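Long-range contacts in putative capsular polysaccharide biosynthesis protein (PDB 6EWR), which binds a pyridoxamine-phosphate form of vitamin B6 and is probably an aminotransferase of the DegT/DnrJ/EryC1 family, with a putative role in capsular polysaccharide biosynthesis: residues I133-A138 with V174-H179; T197-H202 with S214-A219; L320-V325 with E380-L385. All coordinates share one frame; numbering follows the deposited sequence.

Contact 1: residues I133-A138 with V174-H179; sequences IPVELA and VSDSAH. With PMP (4'-deoxy-4'-aminopyridoxal-5'-phosphate), chain E.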
loop_
_atom_site.group_PDB
_atom_site.type_symbol
_atom_site.label_atom_id
_atom_site.label_comp_id
_atom_site.label_asym_id
_atom_site.label_seq_id
_atom_site.Cartn_x
_atom_site.Cartn_y
_atom_site.Cartn_z
ATOM N N ILE A 133 18.496 9.774 7.828
ATOM C CA ILE A 133 18.171 9.115 6.565
ATOM C C ILE A 133 19.019 9.731 5.455
ATOM O O ILE A 133 18.603 10.708 4.832
ATOM C CB ILE A 133 16.679 9.237 6.181
ATOM C CG1 ILE A 133 15.791 8.721 7.301
ATOM C CG2 ILE A 133 16.388 8.457 4.889
ATOM C CD1 ILE A 133 14.301 8.848 7.008
ATOM N N PRO A 134 20.205 9.163 5.188
ATOM C CA PRO A 134 20.912 9.580 3.984
ATOM C C PRO A 134 20.264 8.963 2.763
ATOM O O PRO A 134 19.602 7.923 2.878
ATOM C CB PRO A 134 22.337 9.026 4.185
ATOM C CG PRO A 134 22.294 8.200 5.447
ATOM C CD PRO A 134 20.867 8.017 5.824
ATOM N N VAL A 135 20.442 9.604 1.612
ATOM C CA VAL A 135 19.879 9.085 0.357
ATOM C C VAL A 135 21.017 8.809 -0.588
ATOM O O VAL A 135 21.856 9.667 -0.829
ATOM C CB VAL A 135 18.814 10.021 -0.264
ATOM C CG1 VAL A 135 19.270 11.468 -0.326
ATOM C CG2 VAL A 135 18.418 9.562 -1.658
ATOM N N GLU A 136 21.028 7.595 -1.118
ATOM C CA GLU A 136 22.047 7.164 -2.057
ATOM C C GLU A 136 21.583 7.603 -3.470
ATOM O O GLU A 136 21.125 6.792 -4.305
ATOM C CB GLU A 136 22.291 5.654 -1.987
ATOM C CG GLU A 136 22.113 4.972 -0.630
ATOM C CD GLU A 136 22.928 5.553 0.519
ATOM O OE1 GLU A 136 23.790 6.437 0.298
ATOM O OE2 GLU A 136 22.691 5.099 1.659
ATOM N N LEU A 137 21.699 8.900 -3.708
ATOM C CA LEU A 137 21.213 9.533 -4.921
ATOM C C LEU A 137 21.927 9.046 -6.165
ATOM O O LEU A 137 23.151 9.097 -6.245
ATOM C CB LEU A 137 21.420 11.043 -4.838
ATOM C CG LEU A 137 20.906 11.846 -6.034
ATOM C CD1 LEU A 137 19.439 12.096 -5.864
ATOM C CD2 LEU A 137 21.609 13.184 -6.154
ATOM N N ALA A 138 21.131 8.664 -7.153
ATOM C CA ALA A 138 21.602 8.136 -8.422
ATOM C C ALA A 138 22.290 6.785 -8.337
ATOM O O ALA A 138 22.745 6.272 -9.371
ATOM C CB ALA A 138 22.486 9.139 -9.153
ATOM N N VAL A 174 19.386 4.996 8.691
ATOM C CA VAL A 174 18.475 4.295 7.761
ATOM C C VAL A 174 18.671 4.778 6.341
ATOM O O VAL A 174 18.348 5.895 6.022
ATOM C CB VAL A 174 16.987 4.535 8.117
ATOM C CG1 VAL A 174 16.074 3.793 7.142
ATOM C CG2 VAL A 174 16.703 4.102 9.554
ATOM N N SER A 175 19.160 3.912 5.477
ATOM C CA SER A 175 19.517 4.307 4.114
ATOM C C SER A 175 18.302 4.386 3.228
ATOM O O SER A 175 17.647 3.378 3.009
ATOM C CB SER A 175 20.521 3.314 3.501
ATOM O OG SER A 175 20.620 3.472 2.089
ATOM N N ASP A 176 18.020 5.560 2.668
ATOM C CA ASP A 176 17.113 5.604 1.518
ATOM C C ASP A 176 17.859 5.101 0.257
ATOM O O ASP A 176 18.428 5.903 -0.506
ATOM C CB ASP A 176 16.547 7.012 1.319
ATOM C CG ASP A 176 15.496 7.068 0.183
ATOM O OD1 ASP A 176 15.349 6.092 -0.587
ATOM O OD2 ASP A 176 14.804 8.085 0.061
ATOM N N SER A 177 17.859 3.793 0.060
ATOM C CA SER A 177 18.524 3.194 -1.105
ATOM C C SER A 177 17.552 2.919 -2.263
ATOM O O SER A 177 17.692 1.926 -2.989
ATOM C CB SER A 177 19.268 1.905 -0.726
ATOM O OG SER A 177 20.569 2.182 -0.230
ATOM N N ALA A 178 16.597 3.813 -2.464
ATOM C CA ALA A 178 15.616 3.627 -3.520
ATOM C C ALA A 178 16.303 3.383 -4.871
ATOM O O ALA A 178 15.823 2.587 -5.661
ATOM C CB ALA A 178 14.676 4.823 -3.594
ATOM N N HIS A 179 17.440 4.055 -5.097
ATOM C CA HIS A 179 18.156 4.024 -6.367
ATOM C C HIS A 179 19.333 3.026 -6.394
ATOM O O HIS A 179 19.931 2.798 -7.456
ATOM C CB HIS A 179 18.764 5.403 -6.639
ATOM C CG HIS A 179 17.790 6.548 -6.632
ATOM N ND1 HIS A 179 18.206 7.864 -6.577
ATOM C CD2 HIS A 179 16.436 6.585 -6.679
ATOM C CE1 HIS A 179 17.151 8.660 -6.623
ATOM N NE2 HIS A 179 16.063 7.914 -6.660
HETATM N N1 PMP E . 13.439 7.994 -2.259
HETATM C C2 PMP E . 13.900 8.426 -3.469
HETATM C C2A PMP E . 15.171 9.219 -3.562
HETATM C C3 PMP E . 13.146 8.128 -4.706
HETATM O O3 PMP E . 13.544 8.556 -5.947
HETATM C C4 PMP E . 11.906 7.336 -4.535
HETATM C C4A PMP E . 11.104 6.999 -5.771
HETATM N N4A PMP E . 9.647 7.149 -5.628
HETATM C C5 PMP E . 11.494 6.904 -3.152
HETATM C C6 PMP E . 12.306 7.271 -2.077
HETATM C C5A PMP E . 10.219 6.093 -2.930
HETATM O O4P PMP E . 9.999 5.141 -3.998
HETATM P P PMP E . 8.649 4.276 -4.090
HETATM O O1P PMP E . 7.952 4.401 -2.773
HETATM O O2P PMP E . 8.997 2.813 -4.413
HETATM O O3P PMP E . 7.797 4.874 -5.165
HETATM O O HOH W 1 18.481 5.922 -3.270
#
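Val135 and Asp176 meet in a single backbone bridge, their CA atoms 4.6 Å apart, where the two chains run the same way: Asp176 N donates to Pro134 O, and Glu136 N to Asp176 O. Upstream, the Ile133 side chain slants across that of Asp176, its CG2 methyl 3.9 Å from CB. Ser175 OG gives its proton to Glu136 OE2 at 2.7 Å, on the anti lone pair; the carboxylate also takes Tyr144 OH on OE2 and Cys142 N on OE1, which pins this buried acid. Beyond the bridge one water links the chains, donating to Glu136 O and Asp176 O and accepting from His179 N. The His179 ring is held at both nitrogens: Ala138 N donates to ND1 over 3.1 Å, 13° out of the ring plane, and NE2 is hydrogen-bonded to PMP O3 at 2.7 Å. Asp176 CG is anti to the backbone N (chi1 -175°), which carries OD2 to within 2.7 Å of PMP N1, while OD1 accepts from Ala178 N in an Asx turn. Ser93 OG is bonded to the same OD2. Loop 133-138 and segment 174-179 thus line the rim of the cofactor ring in a fold-type I aminotransferase, where an aspartate beside the pyridine nitrogen probably favours its protonated form and so the electron-sink character of the ring, and the histidine steadies the phenolic oxygen.

Contact 2: residues T197-H202 with S214-A219; sequences TSFSFH and SATWKA. With PMP (4'-deoxy-4'-aminopyridoxal-5'-phosphate), chain E.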
loop_
_atom_site.group_PDB
_atom_site.type_symbol
_atom_site.label_atom_id
_atom_site.label_comp_id
_atom_site.label_asym_id
_atom_site.label_seq_id
_atom_site.Cartn_x
_atom_site.Cartn_y
_atom_site.Cartn_z
ATOM N N THR A 197 17.919 -0.360 5.679
ATOM C CA THR A 197 17.943 0.176 4.327
ATOM C C THR A 197 16.635 -0.118 3.645
ATOM O O THR A 197 16.099 -1.202 3.830
ATOM C CB THR A 197 19.070 -0.455 3.514
ATOM O OG1 THR A 197 20.328 -0.246 4.171
ATOM C CG2 THR A 197 19.132 0.168 2.132
ATOM N N SER A 198 16.109 0.839 2.887
ATOM C CA SER A 198 14.895 0.627 2.068
ATOM C C SER A 198 15.208 0.685 0.575
ATOM O O SER A 198 15.980 1.536 0.141
ATOM C CB SER A 198 13.831 1.678 2.394
ATOM O OG SER A 198 14.356 2.966 2.129
ATOM N N PHE A 199 14.619 -0.217 -0.197
ATOM C CA PHE A 199 14.802 -0.283 -1.673
ATOM C C PHE A 199 13.462 -0.049 -2.420
ATOM O O PHE A 199 12.395 -0.357 -1.916
ATOM C CB PHE A 199 15.402 -1.657 -2.077
ATOM C CG PHE A 199 16.858 -1.851 -1.671
ATOM C CD1 PHE A 199 17.883 -1.159 -2.326
ATOM C CD2 PHE A 199 17.209 -2.734 -0.636
ATOM C CE1 PHE A 199 19.213 -1.333 -1.957
ATOM C CE2 PHE A 199 18.553 -2.909 -0.269
ATOM C CZ PHE A 199 19.549 -2.201 -0.921
ATOM N N SER A 200 13.540 0.492 -3.631
ATOM C CA SER A 200 12.375 0.697 -4.525
ATOM C C SER A 200 12.559 -0.165 -5.757
ATOM O O SER A 200 13.638 -0.195 -6.354
ATOM C CB SER A 200 12.268 2.175 -4.988
ATOM O OG SER A 200 11.087 2.417 -5.754
ATOM N N PHE A 201 11.476 -0.825 -6.143
ATOM C CA PHE A 201 11.394 -1.592 -7.383
ATOM C C PHE A 201 10.310 -0.964 -8.295
ATOM O O PHE A 201 9.633 -1.647 -9.063
ATOM C CB PHE A 201 11.085 -3.067 -7.086
ATOM C CG PHE A 201 11.841 -3.652 -5.927
ATOM C CD1 PHE A 201 13.196 -3.358 -5.700
ATOM C CD2 PHE A 201 11.223 -4.585 -5.083
ATOM C CE1 PHE A 201 13.881 -3.937 -4.629
ATOM C CE2 PHE A 201 11.897 -5.173 -4.018
ATOM C CZ PHE A 201 13.218 -4.824 -3.783
ATOM N N HIS A 202 10.162 0.348 -8.213
ATOM C CA HIS A 202 9.219 1.097 -9.055
ATOM C C HIS A 202 9.592 0.972 -10.535
ATOM O O HIS A 202 10.763 0.799 -10.866
ATOM C CB HIS A 202 9.265 2.562 -8.641
ATOM C CG HIS A 202 8.301 3.440 -9.363
ATOM N ND1 HIS A 202 8.619 4.092 -10.534
ATOM C CD2 HIS A 202 7.049 3.820 -9.047
ATOM C CE1 HIS A 202 7.586 4.812 -10.924
ATOM N NE2 HIS A 202 6.625 4.675 -10.028
ATOM N N SER A 214 11.511 -3.015 -0.708
ATOM C CA SER A 214 11.950 -3.857 0.390
ATOM C C SER A 214 12.559 -3.058 1.543
ATOM O O SER A 214 13.065 -1.952 1.350
ATOM C CB SER A 214 12.952 -4.912 -0.116
ATOM O OG SER A 214 14.256 -4.376 -0.371
ATOM N N ALA A 215 12.481 -3.651 2.730
ATOM C CA ALA A 215 13.252 -3.254 3.905
ATOM C C ALA A 215 14.213 -4.402 4.262
ATOM O O ALA A 215 13.821 -5.567 4.200
ATOM C CB ALA A 215 12.351 -2.929 5.088
ATOM N N THR A 216 15.468 -4.044 4.572
ATOM C CA THR A 216 16.458 -4.960 5.145
ATOM C C THR A 216 17.254 -4.240 6.260
ATOM O O THR A 216 16.993 -3.056 6.579
ATOM C CB THR A 216 17.381 -5.563 4.028
ATOM O OG1 THR A 216 18.115 -6.684 4.524
ATOM C CG2 THR A 216 18.364 -4.577 3.472
ATOM N N TRP A 217 18.174 -4.971 6.863
ATOM C CA TRP A 217 18.982 -4.437 7.954
ATOM C C TRP A 217 20.257 -5.233 8.015
ATOM O O TRP A 217 20.241 -6.424 7.763
ATOM C CB TRP A 217 18.249 -4.512 9.309
ATOM C CG TRP A 217 17.756 -5.868 9.691
ATOM C CD1 TRP A 217 18.428 -6.812 10.418
ATOM C CD2 TRP A 217 16.472 -6.436 9.383
ATOM N NE1 TRP A 217 17.646 -7.944 10.559
ATOM C CE2 TRP A 217 16.435 -7.722 9.948
ATOM C CE3 TRP A 217 15.356 -5.983 8.671
ATOM C CZ2 TRP A 217 15.331 -8.566 9.811
ATOM C CZ3 TRP A 217 14.243 -6.832 8.544
ATOM C CH2 TRP A 217 14.250 -8.108 9.112
ATOM N N LYS A 218 21.373 -4.587 8.311
ATOM C CA LYS A 218 22.619 -5.330 8.394
ATOM C C LYS A 218 22.683 -6.170 9.676
ATOM O O LYS A 218 21.992 -5.871 10.659
ATOM C CB LYS A 218 23.838 -4.414 8.282
ATOM C CG LYS A 218 24.087 -3.508 9.458
ATOM C CD LYS A 218 25.433 -2.846 9.359
ATOM C CE LYS A 218 25.746 -2.122 10.662
ATOM N NZ LYS A 218 26.093 -0.693 10.374
ATOM N N ALA A 219 23.517 -7.205 9.627
ATOM C CA ALA A 219 23.753 -8.120 10.731
ATOM C C ALA A 219 24.240 -7.362 11.933
ATOM O O ALA A 219 25.233 -6.666 11.854
ATOM C CB ALA A 219 24.786 -9.164 10.331
HETATM N N1 PMP E . 13.439 7.994 -2.259
HETATM C C2 PMP E . 13.900 8.426 -3.469
HETATM C C2A PMP E . 15.171 9.219 -3.562
HETATM C C3 PMP E . 13.146 8.128 -4.706
HETATM O O3 PMP E . 13.544 8.556 -5.947
HETATM C C4 PMP E . 11.906 7.336 -4.535
HETATM C C4A PMP E . 11.104 6.999 -5.771
HETATM N N4A PMP E . 9.647 7.149 -5.628
HETATM C C5 PMP E . 11.494 6.904 -3.152
HETATM C C6 PMP E . 12.306 7.271 -2.077
HETATM C C5A PMP E . 10.219 6.093 -2.930
HETATM O O4P PMP E . 9.999 5.141 -3.998
HETATM P P PMP E . 8.649 4.276 -4.090
HETATM O O1P PMP E . 7.952 4.401 -2.773
HETATM O O2P PMP E . 8.997 2.813 -4.413
HETATM O O3P PMP E . 7.797 4.874 -5.165
#
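The Phe199 ring carries the CG2 methyl of Thr197 over one face, 3.8 Å above its plane and displaced toward the rim, while Ser214 OG and Thr216 CG2 sit at its edge, near the ring plane. Ser214 OG comes within 3.4 Å of Phe199 CD2; farther along, Thr216 CG2 lies 4.1 Å from CE2. Phe201 approaches the same serine obliquely with its CZ, 3.7 Å from Ser214 CB, and its ring also makes an edge-to-face contact with Phe207. These groups dress neighbouring antiparallel strands, 196-200 and 213-217, of the mixed seven-stranded sheet in the large domain of a fold-type I pyridoxal-phosphate enzyme. Thr197 with Thr216 and Phe199 with Ser214 are hydrogen-bonded pairs, with Ser198 and Ala215 forming the non-hydrogen-bonded pair between them. The face bearing Thr197, Phe199, Ser214 and Thr216 meets helix 40-53 through Phe199 on Thr53; Ser198 and Ala215 look the other way, onto Ala67 of helix 64-74. Thr216 has OG1 anti to its backbone N (chi1 -166°), leaving the methyl for Phe199 and turning the hydroxyl to Thr55 OG1 and Lys57 O. Past the paired residues, strand 196-200 ends at the cofactor phosphate, where Ser200 OG accepts a weak bond from His202 N. Thr65 OG1 and Ala64 N are also hydrogen-bonded to PMP. Ser200 OG donates to PMP O2P over 2.5 Å.

Contact 3: residues L320-V325 with E380-L385; sequences LYITRV and EITLPL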
loop_
_atom_site.group_PDB
_atom_site.type_symbol
_atom_site.label_atom_id
_atom_site.label_comp_id
_atom_site.label_asym_id
_atom_site.label_seq_id
_atom_site.Cartn_x
_atom_site.Cartn_y
_atom_site.Cartn_z
ATOM N N LEU A 320 20.749 7.087 -12.169
ATOM C CA LEU A 320 20.467 8.385 -12.820
ATOM C C LEU A 320 21.773 9.026 -13.300
ATOM O O LEU A 320 22.756 9.035 -12.568
ATOM C CB LEU A 320 19.780 9.322 -11.840
ATOM C CG LEU A 320 18.386 8.922 -11.336
ATOM C CD1 LEU A 320 17.872 9.893 -10.283
ATOM C CD2 LEU A 320 17.362 8.863 -12.463
ATOM N N TYR A 321 21.801 9.542 -14.524
ATOM C CA TYR A 321 22.938 10.333 -14.991
ATOM C C TYR A 321 22.707 11.811 -14.660
ATOM O O TYR A 321 22.363 12.623 -15.501
ATOM C CB TYR A 321 23.248 10.087 -16.475
ATOM C CG TYR A 321 24.691 10.416 -16.845
ATOM C CD1 TYR A 321 25.725 9.637 -16.373
ATOM C CD2 TYR A 321 25.019 11.515 -17.647
ATOM C CE1 TYR A 321 27.054 9.943 -16.674
ATOM C CE2 TYR A 321 26.347 11.818 -17.955
ATOM C CZ TYR A 321 27.355 11.031 -17.462
ATOM O OH TYR A 321 28.666 11.297 -17.751
ATOM N N ILE A 322 22.907 12.125 -13.397
ATOM C CA ILE A 322 22.875 13.484 -12.900
ATOM C C ILE A 322 24.094 14.236 -13.432
ATOM O O ILE A 322 25.228 13.725 -13.346
ATOM C CB ILE A 322 22.926 13.490 -11.349
ATOM C CG1 ILE A 322 21.789 12.722 -10.699
ATOM C CG2 ILE A 322 23.211 14.872 -10.782
ATOM C CD1 ILE A 322 20.612 13.470 -10.126
ATOM N N THR A 323 23.855 15.421 -14.020
ATOM C CA THR A 323 24.913 16.322 -14.473
ATOM C C THR A 323 24.580 17.711 -14.021
ATOM O O THR A 323 23.388 18.022 -13.833
ATOM C CB THR A 323 25.061 16.346 -16.024
ATOM O OG1 THR A 323 24.129 17.272 -16.633
ATOM C CG2 THR A 323 24.867 14.923 -16.632
ATOM N N ARG A 324 25.603 18.547 -13.854
ATOM C CA ARG A 324 25.401 19.981 -13.655
ATOM C C ARG A 324 26.177 20.745 -14.700
ATOM O O ARG A 324 27.318 20.392 -15.002
ATOM C CB ARG A 324 25.851 20.406 -12.269
ATOM C CG ARG A 324 25.108 19.677 -11.150
ATOM C CD ARG A 324 25.725 20.032 -9.816
ATOM N NE ARG A 324 25.595 21.470 -9.540
ATOM C CZ ARG A 324 26.334 22.162 -8.676
ATOM N NH1 ARG A 324 27.290 21.574 -7.960
ATOM N NH2 ARG A 324 26.098 23.470 -8.526
ATOM N N VAL A 325 25.559 21.770 -15.281
ATOM C CA VAL A 325 26.194 22.562 -16.351
ATOM C C VAL A 325 26.815 23.821 -15.740
ATOM O O VAL A 325 26.120 24.638 -15.139
ATOM C CB VAL A 325 25.184 22.915 -17.469
ATOM C CG1 VAL A 325 25.892 23.465 -18.700
ATOM C CG2 VAL A 325 24.396 21.673 -17.859
ATOM N N GLU A 380 21.289 21.641 -12.456
ATOM C CA GLU A 380 21.268 20.207 -12.594
ATOM C C GLU A 380 20.437 19.799 -13.807
ATOM O O GLU A 380 19.410 20.393 -14.047
ATOM C CB GLU A 380 20.702 19.576 -11.337
ATOM C CG GLU A 380 20.977 18.091 -11.225
ATOM C CD GLU A 380 20.010 17.222 -12.030
ATOM O OE1 GLU A 380 18.800 17.518 -12.071
ATOM O OE2 GLU A 380 20.462 16.218 -12.604
ATOM N N ILE A 381 20.901 18.809 -14.568
ATOM C CA ILE A 381 20.102 18.182 -15.622
ATOM C C ILE A 381 20.420 16.686 -15.647
ATOM O O ILE A 381 21.581 16.284 -15.697
ATOM C CB ILE A 381 20.372 18.774 -17.023
ATOM C CG1 ILE A 381 19.858 20.221 -17.121
ATOM C CG2 ILE A 381 19.732 17.910 -18.109
ATOM C CD1 ILE A 381 20.313 20.977 -18.364
ATOM N N THR A 382 19.378 15.874 -15.614
ATOM C CA THR A 382 19.505 14.439 -15.612
ATOM C C THR A 382 19.195 13.925 -17.006
ATOM O O THR A 382 18.138 14.247 -17.564
ATOM C CB THR A 382 18.549 13.781 -14.598
ATOM O OG1 THR A 382 18.628 14.479 -13.352
ATOM C CG2 THR A 382 18.900 12.293 -14.385
ATOM N N LEU A 383 20.137 13.145 -17.560
ATOM C CA LEU A 383 19.986 12.555 -18.888
ATOM C C LEU A 383 19.440 11.149 -18.744
ATOM O O LEU A 383 19.522 10.562 -17.672
ATOM C CB LEU A 383 21.314 12.495 -19.639
ATOM C CG LEU A 383 22.034 13.833 -19.804
ATOM C CD1 LEU A 383 23.271 13.621 -20.640
ATOM C CD2 LEU A 383 21.194 14.915 -20.454
ATOM N N PRO A 384 18.875 10.610 -19.825
ATOM C CA PRO A 384 18.404 9.248 -19.819
ATOM C C PRO A 384 19.494 8.248 -19.514
ATOM O O PRO A 384 20.580 8.337 -20.083
ATOM C CB PRO A 384 17.922 9.051 -21.264
ATOM C CG PRO A 384 17.443 10.399 -21.648
ATOM C CD PRO A 384 18.497 11.301 -21.063
ATOM N N LEU A 385 19.184 7.299 -18.638
ATOM C CA LEU A 385 20.082 6.204 -18.338
ATOM C C LEU A 385 19.217 4.996 -18.057
ATOM O O LEU A 385 18.680 4.859 -16.954
ATOM C CB LEU A 385 20.973 6.554 -17.141
ATOM C CG LEU A 385 22.028 5.543 -16.643
ATOM C CD1 LEU A 385 22.936 4.996 -17.744
ATOM C CD2 LEU A 385 22.873 6.161 -15.540
#
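Thr323 grips Ile381 twice, since both its backbone N and its OG1 donate to Ile381 O, the hydroxyl over 2.9 Å. With chi1 at 84°, OG1 stands between the backbone N and the carbonyl carbon, from where it reaches across to the oxygen that its N uses. Ile381 N returns a bond of 2.7 Å to Thr323 O, completing the hydrogen-bonded pair. On the opposite face, Ile322 crosses Glu380 at about a right angle and lays its CG2 methyl 3.6 Å from OE2, while its CD1 reaches toward Thr382 OG1. That hydroxyl donates to Glu380 OE2 at 2.6 Å, on the syn lone pair, so the carboxylate is tied along its own strand. A bend at chi2 (-81°) brings the acid toward strand 321-325, beside Ile322. Strands 321-325 and 380-383 run antiparallel, as middle and outer strands of the three-stranded sheet in the smaller, C-terminal part of the aminotransferase fold. Leu383 CD1 lies at the edge of the Tyr321 ring, 4.1 Å from CD2, the two side chains pointing the same way; Leu385 CD2 packs 4.1 Å from Tyr321 CB. Near the other end, Val325 CG2 meets Ile381 CD1 at 4.2 Å. In the next shell, Phe401 of helix 391-408 covers Thr323, Val325, Ile381 and Leu383. Tyr321 stacks on Tyr295 and is bonded to Asp296 through its hydroxyl. On the face of Ile322, Glu380 and Thr382, His350 is hydrogen-bonded through ND1 to Thr382 OG1 and through its backbone N to Glu380 OE1.

How the contacts relate
All three contacts are largely buried, but the centre of contact 1 lies about 4 Å from that of the chain, contact 2's about 8 Å and contact 3's about 17 Å. Contacts 1 and 2 share the large sheet: Ser175 O and Ser198 N of its neighbouring strands lie 3.0 Å apart, probably hydrogen-bonded, and both contacts reach PMP. Contact 1 serves the pyridine ring with acid and imidazole groups; contact 2, a regular antiparallel pairing, supplies a phosphate ligand. Contact 3 belongs to a separate three-stranded sheet, with mostly apolar packing and polar groups tied to each other and to neighbouring residues. It touches contact 1 through Leu320 against His179, but its nearest atoms lie about 10 Å from those of contact 2.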